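Local coordinates for Hcp protein (Burkholderia pseudomallei K96243, PDB 3WX6), which forms hexameric rings that probably stack into the inner tube of the type VI secretion system and so take part in protein secretion, at residues 108-113 and 146-151; 11-16 and 78-83; 74-79 and 113-118; 60-65 and 141-146. All coordinates share one frame; numbering follows the deposited sequence.

Contact 1: 108-113 and 146-151; sequences YKFEKV and FTYSGY
In the Hcp β-barrel, the chain after strand 142-148 crosses to the other sheet and pairs with strand 108-110. The main bump is Phe110 CD1. It sits 3.5 Å above the plane of the Tyr148 ring, over the centre of that ring. The two ring planes meet obliquely, at 37°. Tyr148 CG stands in the crowded position between the backbone N and the carbonyl carbon (chi1 55°), and this goes with the ring face lying against Phe110. Tyr148 OH is hydrogen-bonded to Asn37. Tyr151 CB is 3.9 Å from Phe110 CD1, so Phe110 CD1 sits between the Tyr148 ring and Tyr151 CB. Beyond the bend, Val113 CG1 presses on Phe146 CD2 at 3.6 Å. At the outer end, Lys112 CD runs past Ser149 OG. Two backbone bonds hold the pairing. Glu111 N donates to Gly150 O (2.9 Å), and Ser149 N donates almost straight (175°) to Glu111 O at 3.1 Å, from above the carbonyl plane.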
loop_
_atom_site.group_PDB
_atom_site.type_symbol
_atom_site.label_atom_id
_atom_site.label_comp_id
_atom_site.label_asym_id
_atom_site.label_seq_id
_atom_site.Cartn_x
_atom_site.Cartn_y
_atom_site.Cartn_z
ATOM N N TYR A 108 -21.170 -25.957 -0.348
ATOM C CA TYR A 108 -20.749 -25.675 1.001
ATOM C C TYR A 108 -21.967 -25.817 1.890
ATOM O O TYR A 108 -23.023 -25.256 1.610
ATOM C CB TYR A 108 -20.180 -24.262 1.108
ATOM C CG TYR A 108 -18.771 -24.074 0.611
ATOM C CD1 TYR A 108 -17.691 -24.343 1.428
ATOM C CD2 TYR A 108 -18.525 -23.614 -0.667
ATOM C CE1 TYR A 108 -16.401 -24.157 0.991
ATOM C CE2 TYR A 108 -17.240 -23.428 -1.119
ATOM C CZ TYR A 108 -16.179 -23.697 -0.283
ATOM O OH TYR A 108 -14.890 -23.519 -0.724
ATOM N N LYS A 109 -21.802 -26.565 2.970
ATOM C CA LYS A 109 -22.812 -26.664 3.999
ATOM C C LYS A 109 -22.061 -26.610 5.304
ATOM O O LYS A 109 -21.014 -27.234 5.443
ATOM C CB LYS A 109 -23.635 -27.946 3.845
ATOM C CG LYS A 109 -24.395 -27.994 2.537
ATOM C CD LYS A 109 -24.708 -29.403 2.080
ATOM C CE LYS A 109 -25.393 -30.190 3.172
ATOM N NZ LYS A 109 -26.288 -31.230 2.601
ATOM N N PHE A 110 -22.599 -25.860 6.253
ATOM C CA PHE A 110 -21.875 -25.529 7.468
ATOM C C PHE A 110 -22.770 -25.799 8.670
ATOM O O PHE A 110 -23.973 -25.563 8.601
ATOM C CB PHE A 110 -21.443 -24.059 7.437
ATOM C CG PHE A 110 -20.451 -23.728 6.351
ATOM C CD1 PHE A 110 -19.121 -24.109 6.465
ATOM C CD2 PHE A 110 -20.844 -23.017 5.225
ATOM C CE1 PHE A 110 -18.200 -23.796 5.474
ATOM C CE2 PHE A 110 -19.930 -22.699 4.233
ATOM C CZ PHE A 110 -18.609 -23.089 4.358
ATOM N N GLU A 111 -22.206 -26.324 9.752
ATOM C CA GLU A 111 -22.990 -26.544 10.964
ATOM C C GLU A 111 -22.536 -25.644 12.092
ATOM O O GLU A 111 -21.443 -25.073 12.043
ATOM C CB GLU A 111 -22.918 -27.998 11.420
ATOM C CG GLU A 111 -23.650 -28.960 10.519
ATOM C CD GLU A 111 -23.568 -30.380 11.021
ATOM O OE1 GLU A 111 -22.822 -30.625 11.994
ATOM O OE2 GLU A 111 -24.248 -31.252 10.444
ATOM N N LYS A 112 -23.401 -25.516 13.097
ATOM C CA LYS A 112 -23.155 -24.658 14.245
ATOM C C LYS A 112 -22.679 -23.289 13.788
ATOM O O LYS A 112 -21.653 -22.790 14.248
ATOM C CB LYS A 112 -22.124 -25.299 15.178
ATOM C CG LYS A 112 -22.605 -26.585 15.835
ATOM C CD LYS A 112 -21.598 -27.075 16.854
ATOM C CE LYS A 112 -21.999 -28.419 17.430
ATOM N NZ LYS A 112 -20.870 -29.044 18.174
ATOM N N VAL A 113 -23.422 -22.688 12.865
ATOM C CA VAL A 113 -23.022 -21.404 12.306
ATOM C C VAL A 113 -23.427 -20.260 13.215
ATOM O O VAL A 113 -24.575 -20.154 13.636
ATOM C CB VAL A 113 -23.623 -21.177 10.911
ATOM C CG1 VAL A 113 -23.172 -19.845 10.346
ATOM C CG2 VAL A 113 -23.203 -22.294 9.994
ATOM N N PHE A 146 -18.925 -15.391 9.230
ATOM C CA PHE A 146 -19.505 -16.494 9.995
ATOM C C PHE A 146 -18.434 -17.406 10.592
ATOM O O PHE A 146 -17.350 -17.557 10.035
ATOM C CB PHE A 146 -20.447 -17.323 9.113
ATOM C CG PHE A 146 -21.562 -16.525 8.475
ATOM C CD1 PHE A 146 -21.351 -15.827 7.288
ATOM C CD2 PHE A 146 -22.833 -16.514 9.032
ATOM C CE1 PHE A 146 -22.378 -15.113 6.691
ATOM C CE2 PHE A 146 -23.865 -15.794 8.441
ATOM C CZ PHE A 146 -23.637 -15.100 7.265
ATOM N N THR A 147 -18.727 -17.977 11.753
ATOM C CA THR A 147 -17.864 -18.992 12.343
ATOM C C THR A 147 -18.619 -20.316 12.367
ATOM O O THR A 147 -19.816 -20.341 12.651
ATOM C CB THR A 147 -17.409 -18.593 13.769
ATOM O OG1 THR A 147 -16.576 -17.428 13.700
ATOM C CG2 THR A 147 -16.635 -19.711 14.438
ATOM N N TYR A 148 -17.929 -21.410 12.056
ATOM C CA TYR A 148 -18.584 -22.715 11.973
ATOM C C TYR A 148 -17.766 -23.830 12.616
ATOM O O TYR A 148 -16.590 -23.645 12.935
ATOM C CB TYR A 148 -18.880 -23.066 10.506
ATOM C CG TYR A 148 -17.678 -23.023 9.574
ATOM C CD1 TYR A 148 -16.794 -24.093 9.490
ATOM C CD2 TYR A 148 -17.438 -21.915 8.775
ATOM C CE1 TYR A 148 -15.711 -24.057 8.645
ATOM C CE2 TYR A 148 -16.356 -21.870 7.927
ATOM C CZ TYR A 148 -15.498 -22.943 7.868
ATOM O OH TYR A 148 -14.412 -22.911 7.027
ATOM N N SER A 149 -18.404 -24.979 12.813
ATOM C CA SER A 149 -17.730 -26.177 13.299
ATOM C C SER A 149 -17.637 -27.203 12.185
ATOM O O SER A 149 -16.620 -27.293 11.502
ATOM C CB SER A 149 -18.459 -26.767 14.508
ATOM O OG SER A 149 -18.125 -26.061 15.693
ATOM N N GLY A 150 -18.702 -27.976 12.000
ATOM C CA GLY A 150 -18.751 -28.932 10.910
ATOM C C GLY A 150 -18.882 -28.264 9.553
ATOM O O GLY A 150 -19.464 -27.183 9.437
ATOM N N TYR A 151 -18.377 -28.935 8.520
ATOM C CA TYR A 151 -18.412 -28.406 7.159
ATOM C C TYR A 151 -18.402 -29.521 6.116
ATOM O O TYR A 151 -17.935 -30.626 6.383
ATOM C CB TYR A 151 -17.241 -27.444 6.912
ATOM C CG TYR A 151 -15.860 -28.069 6.984
ATOM C CD1 TYR A 151 -15.284 -28.650 5.869
ATOM C CD2 TYR A 151 -15.123 -28.037 8.157
ATOM C CE1 TYR A 151 -14.027 -29.208 5.924
ATOM C CE2 TYR A 151 -13.860 -28.590 8.223
ATOM C CZ TYR A 151 -13.317 -29.175 7.102
ATOM O OH TYR A 151 -12.060 -29.734 7.151
#

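Contact 2: 11-16 and 78-83; sequences GKTQGE and KREMME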
loop_
_atom_site.group_PDB
_atom_site.type_symbol
_atom_site.label_atom_id
_atom_site.label_comp_id
_atom_site.label_asym_id
_atom_site.label_seq_id
_atom_site.Cartn_x
_atom_site.Cartn_y
_atom_site.Cartn_z
ATOM N N GLY A 11 -32.511 -18.952 10.220
ATOM C CA GLY A 11 -32.133 -18.792 11.611
ATOM C C GLY A 11 -32.853 -19.712 12.580
ATOM O O GLY A 11 -33.910 -20.252 12.260
ATOM N N LYS A 12 -32.270 -19.897 13.763
ATOM C CA LYS A 12 -32.908 -20.640 14.847
ATOM C C LYS A 12 -34.259 -20.044 15.187
ATOM O O LYS A 12 -35.208 -20.755 15.509
ATOM C CB LYS A 12 -32.029 -20.627 16.099
ATOM C CG LYS A 12 -31.841 -21.968 16.773
ATOM C CD LYS A 12 -30.952 -22.878 15.948
ATOM C CE LYS A 12 -30.575 -24.130 16.720
ATOM N NZ LYS A 12 -29.398 -24.800 16.100
ATOM N N THR A 13 -34.322 -18.722 15.076
ATOM C CA THR A 13 -35.417 -17.916 15.593
ATOM C C THR A 13 -36.179 -17.258 14.455
ATOM O O THR A 13 -37.382 -17.461 14.305
ATOM C CB THR A 13 -34.906 -16.830 16.561
ATOM O OG1 THR A 13 -34.380 -17.441 17.748
ATOM C CG2 THR A 13 -36.028 -15.887 16.943
ATOM N N GLN A 14 -35.465 -16.463 13.663
ATOM C CA GLN A 14 -36.060 -15.705 12.567
ATOM C C GLN A 14 -36.549 -16.570 11.401
ATOM O O GLN A 14 -37.119 -16.052 10.440
ATOM C CB GLN A 14 -35.049 -14.674 12.048
ATOM C CG GLN A 14 -34.747 -13.546 13.023
ATOM C CD GLN A 14 -33.710 -12.582 12.505
ATOM O OE1 GLN A 14 -33.978 -11.386 12.344
ATOM N NE2 GLN A 14 -32.512 -13.091 12.241
ATOM N N GLY A 15 -36.331 -17.878 11.478
ATOM C CA GLY A 15 -36.713 -18.756 10.388
ATOM C C GLY A 15 -35.915 -18.525 9.124
ATOM O O GLY A 15 -34.708 -18.317 9.186
ATOM N N GLU A 16 -36.586 -18.499 7.976
ATOM C CA GLU A 16 -35.865 -18.344 6.723
ATOM C C GLU A 16 -35.658 -16.885 6.377
ATOM O O GLU A 16 -36.558 -16.053 6.488
ATOM C CB GLU A 16 -36.581 -19.058 5.568
ATOM C CG GLU A 16 -37.286 -20.364 5.934
ATOM C CD GLU A 16 -37.500 -21.277 4.728
ATOM O OE1 GLU A 16 -37.693 -20.758 3.606
ATOM O OE2 GLU A 16 -37.450 -22.517 4.898
ATOM N N LYS A 78 -27.861 -11.094 18.896
ATOM C CA LYS A 78 -28.564 -12.028 19.774
ATOM C C LYS A 78 -27.906 -13.407 19.864
ATOM O O LYS A 78 -28.411 -14.282 20.572
ATOM C CB LYS A 78 -30.020 -12.198 19.336
ATOM C CG LYS A 78 -30.917 -10.989 19.595
ATOM C CD LYS A 78 -32.396 -11.380 19.514
ATOM C CE LYS A 78 -33.316 -10.214 19.856
ATOM N NZ LYS A 78 -33.319 -9.885 21.309
ATOM N N ARG A 79 -26.789 -13.593 19.161
ATOM C CA ARG A 79 -26.096 -14.879 19.124
ATOM C C ARG A 79 -27.037 -15.989 18.646
ATOM O O ARG A 79 -27.012 -17.105 19.170
ATOM C CB ARG A 79 -25.520 -15.222 20.506
ATOM C CG ARG A 79 -24.280 -14.417 20.891
ATOM C CD ARG A 79 -23.652 -14.891 22.206
ATOM N NE ARG A 79 -22.999 -16.190 22.066
ATOM C CZ ARG A 79 -21.763 -16.358 21.599
ATOM N NH1 ARG A 79 -21.042 -15.309 21.224
ATOM N NH2 ARG A 79 -21.246 -17.576 21.505
ATOM N N GLU A 80 -27.867 -15.670 17.654
ATOM C CA GLU A 80 -28.799 -16.630 17.056
ATOM C C GLU A 80 -28.072 -17.630 16.163
ATOM O O GLU A 80 -27.301 -17.239 15.283
ATOM C CB GLU A 80 -29.873 -15.892 16.237
ATOM C CG GLU A 80 -30.839 -16.789 15.465
ATOM C CD GLU A 80 -31.740 -16.004 14.512
ATOM O OE1 GLU A 80 -32.573 -16.628 13.822
ATOM O OE2 GLU A 80 -31.691 -14.755 14.525
HETATM N N MSE A 81 -28.322 -18.919 16.381
HETATM C CA MSE A 81 -27.689 -19.953 15.571
HETATM C C MSE A 81 -28.375 -20.068 14.219
HETATM O O MSE A 81 -29.603 -20.030 14.126
HETATM C CB MSE A 81 -27.722 -21.309 16.287
HETATM C CG MSE A 81 -26.394 -22.075 16.293
HETATM SE SE MSE A 81 -25.064 -21.288 17.483
HETATM C CE MSE A 81 -23.564 -22.484 17.146
HETATM N N MSE A 82 -27.575 -20.202 13.171
HETATM C CA MSE A 82 -28.106 -20.518 11.859
HETATM C C MSE A 82 -28.516 -21.979 11.838
HETATM O O MSE A 82 -27.704 -22.857 12.138
HETATM C CB MSE A 82 -27.068 -20.243 10.775
HETATM C CG MSE A 82 -26.505 -18.837 10.773
HETATM SE SE MSE A 82 -27.809 -17.474 10.323
HETATM C CE MSE A 82 -28.386 -17.032 12.128
ATOM N N GLU A 83 -29.770 -22.244 11.491
ATOM C CA GLU A 83 -30.260 -23.617 11.459
ATOM C C GLU A 83 -29.847 -24.328 10.176
ATOM O O GLU A 83 -29.485 -25.504 10.201
ATOM C CB GLU A 83 -31.786 -23.640 11.605
ATOM C CG GLU A 83 -32.331 -24.840 12.372
ATOM C CD GLU A 83 -33.842 -24.784 12.521
ATOM O OE1 GLU A 83 -34.456 -23.890 11.902
ATOM O OE2 GLU A 83 -34.417 -25.619 13.255
#
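The tight part of this contact is the buried carboxylate of Glu80, which reaches into the turn of residues 11-16. Its chain is fully extended, with CG anti to the backbone N (chi1 175°). That carries OE1 to two consecutive amides. Thr13 N donates to Glu80 OE1 at 3.0 Å, and Gln14 N donates to the same Glu80 OE1 at 2.9 Å. Both meet the oxygen from above the carboxylate plane. One oxygen thus ties down the turn. The Gln14 side chain crosses Glu80 at about a right angle, and its NE2 is hydrogen-bonded to Gln71 O on the nearby helix. A third bond runs from Lys12 N to Met81 O (2.7 Å), nearly along the C=O axis. Gly11 faces Met82 as a buried, non-hydrogen-bonded pair.

The other side is looser and faces solvent. The exposed Lys12 chain, bent at chi2, lies alongside selenomethionine Met81, with Lys12 CD 3.6 Å from Met81 CB. Lys12 NZ and Glu83 OE2 are 5.8 Å apart, too far for a salt bridge. The Gly11-Met82 pair belongs to the antiparallel pairing of strands 8-11 and 82-87, at the edge, within this chain, of one sheet of the Hcp β-barrel.

Contact 3: 74-79 and 113-118; sequences QALGKR and VLITHM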
loop_
_atom_site.group_PDB
_atom_site.type_symbol
_atom_site.label_atom_id
_atom_site.label_comp_id
_atom_site.label_asym_id
_atom_site.label_seq_id
_atom_site.Cartn_x
_atom_site.Cartn_y
_atom_site.Cartn_z
ATOM N N GLN A 74 -29.489 -8.741 13.544
ATOM C CA GLN A 74 -30.151 -9.198 14.767
ATOM C C GLN A 74 -29.564 -10.510 15.272
ATOM O O GLN A 74 -29.386 -10.702 16.477
ATOM C CB GLN A 74 -31.659 -9.363 14.536
ATOM C CG GLN A 74 -32.423 -9.904 15.741
ATOM C CD GLN A 74 -33.927 -9.897 15.539
ATOM O OE1 GLN A 74 -34.490 -8.934 15.020
ATOM N NE2 GLN A 74 -34.586 -10.975 15.954
ATOM N N ALA A 75 -29.261 -11.409 14.345
ATOM C CA ALA A 75 -28.678 -12.693 14.695
ATOM C C ALA A 75 -27.324 -12.486 15.342
ATOM O O ALA A 75 -26.973 -13.155 16.308
ATOM C CB ALA A 75 -28.558 -13.574 13.469
ATOM N N LEU A 76 -26.571 -11.540 14.794
ATOM C CA LEU A 76 -25.231 -11.237 15.269
ATOM C C LEU A 76 -25.242 -10.717 16.706
ATOM O O LEU A 76 -24.390 -11.091 17.512
ATOM C CB LEU A 76 -24.565 -10.219 14.335
ATOM C CG LEU A 76 -23.370 -9.415 14.853
ATOM C CD1 LEU A 76 -22.172 -10.320 15.104
ATOM C CD2 LEU A 76 -23.018 -8.297 13.884
ATOM N N GLY A 77 -26.202 -9.855 17.026
ATOM C CA GLY A 77 -26.301 -9.309 18.368
ATOM C C GLY A 77 -26.952 -10.244 19.371
ATOM O O GLY A 77 -26.630 -10.200 20.560
ATOM N N LYS A 78 -27.861 -11.094 18.896
ATOM C CA LYS A 78 -28.564 -12.028 19.774
ATOM C C LYS A 78 -27.906 -13.407 19.864
ATOM O O LYS A 78 -28.411 -14.282 20.572
ATOM C CB LYS A 78 -30.020 -12.198 19.336
ATOM C CG LYS A 78 -30.917 -10.989 19.595
ATOM C CD LYS A 78 -32.396 -11.380 19.514
ATOM C CE LYS A 78 -33.316 -10.214 19.856
ATOM N NZ LYS A 78 -33.319 -9.885 21.309
ATOM N N ARG A 79 -26.789 -13.593 19.161
ATOM C CA ARG A 79 -26.096 -14.879 19.124
ATOM C C ARG A 79 -27.037 -15.989 18.646
ATOM O O ARG A 79 -27.012 -17.105 19.170
ATOM C CB ARG A 79 -25.520 -15.222 20.506
ATOM C CG ARG A 79 -24.280 -14.417 20.891
ATOM C CD ARG A 79 -23.652 -14.891 22.206
ATOM N NE ARG A 79 -22.999 -16.190 22.066
ATOM C CZ ARG A 79 -21.763 -16.358 21.599
ATOM N NH1 ARG A 79 -21.042 -15.309 21.224
ATOM N NH2 ARG A 79 -21.246 -17.576 21.505
ATOM N N VAL A 113 -23.422 -22.688 12.865
ATOM C CA VAL A 113 -23.022 -21.404 12.306
ATOM C C VAL A 113 -23.427 -20.260 13.215
ATOM O O VAL A 113 -24.575 -20.154 13.636
ATOM C CB VAL A 113 -23.623 -21.177 10.911
ATOM C CG1 VAL A 113 -23.172 -19.845 10.346
ATOM C CG2 VAL A 113 -23.203 -22.294 9.994
ATOM N N LEU A 114 -22.452 -19.417 13.527
ATOM C CA LEU A 114 -22.657 -18.250 14.369
ATOM C C LEU A 114 -22.051 -17.049 13.682
ATOM O O LEU A 114 -20.897 -17.089 13.252
ATOM C CB LEU A 114 -22.024 -18.436 15.752
ATOM C CG LEU A 114 -22.412 -17.435 16.852
ATOM C CD1 LEU A 114 -23.846 -17.613 17.324
ATOM C CD2 LEU A 114 -21.444 -17.522 18.028
ATOM N N ILE A 115 -22.821 -15.970 13.604
ATOM C CA ILE A 115 -22.310 -14.745 13.016
ATOM C C ILE A 115 -21.384 -14.112 14.037
ATOM O O ILE A 115 -21.762 -13.927 15.196
ATOM C CB ILE A 115 -23.449 -13.777 12.620
ATOM C CG1 ILE A 115 -24.489 -14.511 11.768
ATOM C CG2 ILE A 115 -22.906 -12.600 11.840
ATOM C CD1 ILE A 115 -25.624 -13.631 11.276
ATOM N N THR A 116 -20.162 -13.802 13.619
ATOM C CA THR A 116 -19.168 -13.293 14.553
ATOM C C THR A 116 -18.759 -11.862 14.249
ATOM O O THR A 116 -18.248 -11.168 15.126
ATOM C CB THR A 116 -17.910 -14.173 14.565
ATOM O OG1 THR A 116 -17.561 -14.552 13.226
ATOM C CG2 THR A 116 -18.159 -15.422 15.409
ATOM N N HIS A 117 -18.976 -11.418 13.015
ATOM C CA HIS A 117 -18.615 -10.053 12.657
ATOM C C HIS A 117 -19.399 -9.519 11.459
ATOM O O HIS A 117 -19.836 -10.282 10.600
ATOM C CB HIS A 117 -17.124 -9.967 12.364
ATOM C CG HIS A 117 -16.560 -8.589 12.543
ATOM N ND1 HIS A 117 -16.107 -8.135 13.755
ATOM C CD2 HIS A 117 -16.389 -7.579 11.661
ATOM C CE1 HIS A 117 -15.665 -6.891 13.616
ATOM N NE2 HIS A 117 -15.827 -6.533 12.359
HETATM N N MSE A 118 -19.563 -8.200 11.401
HETATM C CA MSE A 118 -20.253 -7.574 10.278
HETATM C C MSE A 118 -19.835 -6.114 10.092
HETATM O O MSE A 118 -19.798 -5.340 11.047
HETATM C CB MSE A 118 -21.778 -7.676 10.466
HETATM C CG MSE A 118 -22.565 -7.828 9.169
HETATM SE SE MSE A 118 -24.477 -8.128 9.438
HETATM C CE MSE A 118 -24.383 -9.489 10.796
#
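The last turn of helix 69-78 packs across strand 114-120, where the helix of the Hcp β-barrel covers one of its sheets. The short axes are 7.5 Å apart at closest approach and run almost at right angles (98°). Leu76 is the main knob. Its CG is anti to the backbone N (chi1 160°), which sends the two methyls along the strand. Leu76 CD1 reaches the backbone at Ile115 O (3.6 Å). Leu76 CD2 meets CE of selenomethionine Met118 at 3.6 Å, and the two side chains slide past each other in opposite directions. Leu76 CB rests on Ile115 CG2 (3.8 Å). One residue earlier, Ala75 CB touches Ile115 CD1 at 3.7 Å. These contacts are apolar and buried, and no hydrogen bond joins the two segments.

Arg79 leaves the helix with positive phi (56°). Its guanidinium lies with one face against Leu114, and Arg79 NH2 is 3.5 Å from Leu114 CD2. The guanidinium nitrogens are hydrogen-bonded to Pro42 O and Ala43 O of a neighbouring subunit, and His117 to Asp38 and Asp40 of that same subunit. Thr116 and His117 both face Lys145, forming a classic beta bulge. His117 and Met118 also pair with a strand of that neighbouring subunit, so the sheet runs on across the interface, consistent with the hexameric ring of Hcp.

Contact 4: 60-65 and 141-146; sequences TLTKEM and IEEIKF
Ile141 starts segment 141-146 beside the end of strand 56-63. Its CD1 lies along the Glu64 side chain, 3.5 Å from Glu64 CD, while its CG2 meets Thr62 OG1. Glu142 is gripped through its backbone. Glu142 N donates nearly along the C=O axis to Lys63 O (2.9 Å). Glu142 O in turn accepts a long bond from Lys63 N at 3.3 Å and a weak one from the Thr62 hydroxyl. The Glu142 side chain has CG between the backbone N and the carbonyl carbon (chi1 56°). It lies beside Lys63, pointing the same way, and the two form a salt bridge whose exact atom positions are less sure. Ser69 OG and Gln120 NE2 also bond this buried carboxylate. Glu143 pairs with Thr62 on the face that also carries Thr60 and Lys145. The two strands are neighbours in an antiparallel sheet of the Hcp β-barrel, and the N-to-C directions of 60-63 and 142-146 differ by 160°. Ile144 is hydrogen-bonded to Leu61 both ways: Leu61 N to Ile144 O at 2.7 Å, and Ile144 N to Leu61 O at 2.8 Å. Lys145 passes Thr60 obliquely, with its CG 3.6 Å from Thr60 OG1. Phe146 turns its ring to Leu61, whose CD1 sits 3.4 Å from Phe146 CD1, and the two side chains cross at about a right angle.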
loop_
_atom_site.group_PDB
_atom_site.type_symbol
_atom_site.label_atom_id
_atom_site.label_comp_id
_atom_site.label_asym_id
_atom_site.label_seq_id
_atom_site.Cartn_x
_atom_site.Cartn_y
_atom_site.Cartn_z
ATOM N N THR A 60 -16.307 -15.610 5.193
ATOM C CA THR A 60 -16.725 -14.218 5.122
ATOM C C THR A 60 -17.469 -13.936 3.830
ATOM O O THR A 60 -16.909 -14.077 2.750
ATOM C CB THR A 60 -15.518 -13.255 5.226
ATOM O OG1 THR A 60 -14.931 -13.349 6.531
ATOM C CG2 THR A 60 -15.961 -11.823 4.985
ATOM N N LEU A 61 -18.726 -13.519 3.946
ATOM C CA LEU A 61 -19.545 -13.252 2.771
ATOM C C LEU A 61 -19.707 -11.758 2.555
ATOM O O LEU A 61 -20.087 -11.033 3.477
ATOM C CB LEU A 61 -20.934 -13.902 2.899
ATOM C CG LEU A 61 -21.173 -15.420 2.871
ATOM C CD1 LEU A 61 -20.467 -16.154 3.979
ATOM C CD2 LEU A 61 -22.666 -15.718 2.909
ATOM N N THR A 62 -19.421 -11.291 1.344
ATOM C CA THR A 62 -19.733 -9.905 1.009
ATOM C C THR A 62 -20.923 -9.897 0.066
ATOM O O THR A 62 -21.053 -10.760 -0.800
ATOM C CB THR A 62 -18.527 -9.133 0.389
ATOM O OG1 THR A 62 -18.865 -7.747 0.246
ATOM C CG2 THR A 62 -18.133 -9.688 -0.959
ATOM N N LYS A 63 -21.802 -8.925 0.278
ATOM C CA LYS A 63 -23.038 -8.789 -0.480
ATOM C C LYS A 63 -23.563 -7.379 -0.243
ATOM O O LYS A 63 -23.031 -6.668 0.610
ATOM C CB LYS A 63 -24.043 -9.864 -0.057
ATOM C CG LYS A 63 -24.858 -9.519 1.185
ATOM C CD LYS A 63 -25.606 -10.741 1.692
ATOM C CE LYS A 63 -26.706 -10.378 2.678
ATOM N NZ LYS A 63 -26.324 -9.271 3.590
ATOM N N GLU A 64 -24.583 -6.954 -0.983
ATOM C CA GLU A 64 -25.164 -5.645 -0.707
ATOM C C GLU A 64 -25.974 -5.623 0.594
ATOM O O GLU A 64 -25.674 -6.357 1.530
ATOM C CB GLU A 64 -26.037 -5.157 -1.865
ATOM C CG GLU A 64 -25.295 -4.647 -3.104
ATOM C CD GLU A 64 -24.365 -5.654 -3.752
ATOM O OE1 GLU A 64 -24.209 -6.774 -3.231
ATOM O OE2 GLU A 64 -23.783 -5.311 -4.804
HETATM N N MSE A 65 -26.982 -4.757 0.661
HETATM C CA MSE A 65 -27.778 -4.596 1.881
HETATM C C MSE A 65 -29.290 -4.555 1.569
HETATM O O MSE A 65 -29.735 -3.755 0.743
HETATM C CB MSE A 65 -27.329 -3.328 2.638
HETATM C CG MSE A 65 -25.921 -3.428 3.255
HETATM SE SE MSE A 65 -25.143 -1.751 3.920
HETATM C CE MSE A 65 -26.426 -1.396 5.325
ATOM N N ILE A 141 -22.761 -1.999 0.521
ATOM C CA ILE A 141 -22.122 -3.279 0.806
ATOM C C ILE A 141 -22.120 -3.559 2.305
ATOM O O ILE A 141 -22.155 -2.638 3.122
ATOM C CB ILE A 141 -20.694 -3.317 0.244
ATOM C CG1 ILE A 141 -20.762 -3.253 -1.273
ATOM C CG2 ILE A 141 -19.986 -4.606 0.619
ATOM C CD1 ILE A 141 -21.925 -4.032 -1.843
ATOM N N GLU A 142 -22.161 -4.838 2.659
ATOM C CA GLU A 142 -21.845 -5.276 4.007
ATOM C C GLU A 142 -20.938 -6.479 3.889
ATOM O O GLU A 142 -20.823 -7.061 2.817
ATOM C CB GLU A 142 -23.118 -5.592 4.809
ATOM C CG GLU A 142 -24.037 -6.619 4.171
ATOM C CD GLU A 142 -25.438 -6.601 4.765
ATOM O OE1 GLU A 142 -25.609 -6.110 5.901
ATOM O OE2 GLU A 142 -26.373 -7.067 4.086
ATOM N N GLU A 143 -20.265 -6.828 4.977
ATOM C CA GLU A 143 -19.429 -8.022 5.002
ATOM C C GLU A 143 -19.731 -8.858 6.239
ATOM O O GLU A 143 -19.404 -8.459 7.356
ATOM C CB GLU A 143 -17.946 -7.644 4.961
ATOM C CG GLU A 143 -17.517 -6.990 3.677
ATOM C CD GLU A 143 -16.052 -6.631 3.679
ATOM O OE1 GLU A 143 -15.634 -5.862 4.568
ATOM O OE2 GLU A 143 -15.316 -7.119 2.796
ATOM N N ILE A 144 -20.356 -10.013 6.035
ATOM C CA ILE A 144 -20.768 -10.854 7.150
ATOM C C ILE A 144 -19.804 -12.022 7.330
ATOM O O ILE A 144 -19.619 -12.848 6.432
ATOM C CB ILE A 144 -22.198 -11.403 6.956
ATOM C CG1 ILE A 144 -23.142 -10.301 6.466
ATOM C CG2 ILE A 144 -22.722 -11.989 8.252
ATOM C CD1 ILE A 144 -23.375 -10.314 4.978
ATOM N N LYS A 145 -19.206 -12.093 8.511
ATOM C CA LYS A 145 -18.210 -13.110 8.804
ATOM C C LYS A 145 -18.826 -14.162 9.728
ATOM O O LYS A 145 -19.222 -13.865 10.851
ATOM C CB LYS A 145 -16.972 -12.437 9.414
ATOM C CG LYS A 145 -15.885 -13.346 9.954
ATOM C CD LYS A 145 -14.569 -12.561 10.079
ATOM C CE LYS A 145 -13.610 -13.185 11.082
ATOM N NZ LYS A 145 -12.216 -13.227 10.560
ATOM N N PHE A 146 -18.925 -15.391 9.230
ATOM C CA PHE A 146 -19.505 -16.494 9.995
ATOM C C PHE A 146 -18.434 -17.406 10.592
ATOM O O PHE A 146 -17.350 -17.557 10.035
ATOM C CB PHE A 146 -20.447 -17.323 9.113
ATOM C CG PHE A 146 -21.562 -16.525 8.475
ATOM C CD1 PHE A 146 -21.351 -15.827 7.288
ATOM C CD2 PHE A 146 -22.833 -16.514 9.032
ATOM C CE1 PHE A 146 -22.378 -15.113 6.691
ATOM C CE2 PHE A 146 -23.865 -15.794 8.441
ATOM C CZ PHE A 146 -23.637 -15.100 7.265
#

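In the fold
Contact 2 opens first, at 11-16. Contact 4 opens next at 60-65, and contact 3 on the helix at 74-79. Contact 2 closes at 78-83, sharing Lys78 and Arg79 with contact 3. It crosses contact 4, which opened inside its loop and closes later. Contact 1 opens at 108-113, after contact 2. Contact 3 closes at 113-118, nested inside the loop that contact 4 closes at 141-146. Contact 1 closes last, at 146-151, and crosses both. Val113 joins contacts 1 and 3, Phe146 contacts 1 and 4. Contact 1 spans the two sheets, contact 2 ties one sheet's edge to the helix end, contact 3 sets the helix on the other sheet, and contact 4 joins strands 56-63 and 142-148 within it.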